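Local coordinates for Non-structural protein 5 (Modoc virus, PDB 2WA2), which probably methylates the cap of viral RNA at guanine N7 and ribose 2'-O through its S-adenosylmethionine-binding methyltransferase domain, at residues V80-T85 with A149-C154. The protein carries 4 engineered substitutions. Sequence-based numbering, arbitrary orientation.
Engineered in segment 80-85: T85 (natural residue Ser).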
# COMPACT_ATOMS: atom_id res chain seq x y z
N VAL A 80 -4.89 -7.80 -7.87
CA VAL A 80 -4.66 -6.76 -8.88
C VAL A 80 -4.15 -7.37 -10.18
O VAL A 80 -3.20 -8.17 -10.16
CB VAL A 80 -3.64 -5.66 -8.38
CG1 VAL A 80 -2.26 -6.27 -8.05
CG2 VAL A 80 -3.52 -4.52 -9.39
N GLU A 81 -4.77 -6.98 -11.29
CA GLU A 81 -4.32 -7.39 -12.62
C GLU A 81 -3.24 -6.42 -13.09
O GLU A 81 -3.52 -5.26 -13.38
CB GLU A 81 -5.50 -7.45 -13.60
CG GLU A 81 -5.11 -7.82 -15.07
CD GLU A 81 -4.60 -9.28 -15.25
OE1 GLU A 81 -4.82 -10.16 -14.37
OE2 GLU A 81 -3.98 -9.53 -16.32
N LEU A 82 -2.02 -6.91 -13.16
CA LEU A 82 -0.89 -6.09 -13.58
C LEU A 82 -0.88 -6.12 -15.11
O LEU A 82 -0.67 -7.16 -15.71
CB LEU A 82 0.41 -6.60 -12.93
CG LEU A 82 0.49 -6.48 -11.39
CD1 LEU A 82 1.72 -7.16 -10.84
CD2 LEU A 82 0.41 -5.03 -10.89
N LYS A 83 -1.16 -4.99 -15.75
CA LYS A 83 -1.31 -4.99 -17.22
C LYS A 83 -1.10 -3.64 -17.89
O LYS A 83 -1.33 -2.57 -17.28
CB LYS A 83 -2.69 -5.54 -17.63
CG LYS A 83 -3.83 -4.62 -17.26
CD LYS A 83 -5.14 -5.04 -17.91
CE LYS A 83 -6.32 -4.46 -17.17
NZ LYS A 83 -6.44 -2.97 -17.33
N GLY A 84 -0.69 -3.69 -19.16
CA GLY A 84 -0.57 -2.47 -19.97
C GLY A 84 0.43 -1.49 -19.39
O GLY A 84 1.53 -1.89 -19.02
N THR A 85 0.03 -0.22 -19.35
CA THR A 85 0.78 0.86 -18.72
C THR A 85 0.53 0.85 -17.19
O THR A 85 -0.58 1.12 -16.70
CB THR A 85 0.40 2.21 -19.33
OG1 THR A 85 0.67 2.16 -20.75
CG2 THR A 85 1.20 3.39 -18.66
N ALA A 149 -3.12 5.15 -17.78
CA ALA A 149 -2.56 3.96 -17.15
C ALA A 149 -3.64 2.93 -17.00
O ALA A 149 -4.77 3.27 -16.64
CB ALA A 149 -1.94 4.27 -15.75
N ASP A 150 -3.26 1.68 -17.23
CA ASP A 150 -4.15 0.53 -17.08
C ASP A 150 -4.11 -0.07 -15.68
O ASP A 150 -5.06 -0.79 -15.29
CB ASP A 150 -3.78 -0.51 -18.11
CG ASP A 150 -3.79 0.07 -19.51
OD1 ASP A 150 -4.90 0.32 -20.00
OD2 ASP A 150 -2.70 0.33 -20.07
N THR A 151 -3.03 0.22 -14.94
CA THR A 151 -2.84 -0.28 -13.58
C THR A 151 -2.21 0.84 -12.75
O THR A 151 -1.19 1.40 -13.13
CB THR A 151 -1.87 -1.47 -13.53
OG1 THR A 151 -2.19 -2.43 -14.55
CG2 THR A 151 -1.90 -2.12 -12.17
N VAL A 152 -2.83 1.15 -11.61
CA VAL A 152 -2.27 2.18 -10.72
C VAL A 152 -1.79 1.53 -9.43
O VAL A 152 -2.58 0.98 -8.66
CB VAL A 152 -3.31 3.26 -10.43
CG1 VAL A 152 -2.78 4.25 -9.37
CG2 VAL A 152 -3.73 3.93 -11.73
N LEU A 153 -0.48 1.59 -9.19
CA LEU A 153 0.14 1.05 -7.98
C LEU A 153 0.59 2.20 -7.11
O LEU A 153 1.12 3.18 -7.62
CB LEU A 153 1.38 0.18 -8.30
CG LEU A 153 1.15 -1.03 -9.22
CD1 LEU A 153 2.45 -1.83 -9.37
CD2 LEU A 153 -0.00 -1.94 -8.70
N CYS A 154 0.43 2.07 -5.79
CA CYS A 154 0.96 3.12 -4.92
C CYS A 154 1.27 2.52 -3.57
O CYS A 154 0.40 1.90 -2.96
CB CYS A 154 -0.06 4.23 -4.76
SG CYS A 154 0.49 5.64 -3.75
O HOH W 1 -5.24 -3.57 -14.21
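T85 N comes to an edge of the flat D150 carboxylate, donating to the anti lone pair of OD2 at 2.9 Å. The contact lies in the Rossmann-like methyltransferase fold, where the loop leading into strand 86-89 passes over the start of the neighbouring parallel strand 151-154. The T85 N bond is nearly straight, at 162°. G84 CA stands out of the carboxylate plane, on the side of one face, 3.5 Å from OD2. A second flat group, the T85 carbonyl, takes two amides, D150 N in its plane and T151 N tilted 27° from it. An aspartate with CG anti to its carbonyl carbon (chi1 -55°) suits this corner, since side chain and amide both bind T85, the first accepting and the second donating. G84 has a positive phi, and a CB there would run into D150 OD2. T85, an engineered residue, turns its hydroxyl to E108. The K83 chain bends at its last torsion, which places NZ for a weak bond to D150 O at 3.3 Å. A water bridges that same oxygen to E81 O.

Farther along, threonine serves T151 by having two unlike branches. Its methyl CG2 packs against V80 CG2 at 4.0 Å and L82 CD2, the side chains crossing at about a right angle. L153, whose side chain is about 8 Å from the bound S-adenosylmethionine, extends this apolar patch by setting CD2 3.8 Å from L82 CD2; branched aliphatic groups fill such a buried layer without polar demands. The polar branch, T151 OG1, donates to K83 O at 2.9 Å, on a lone pair in the carbonyl plane.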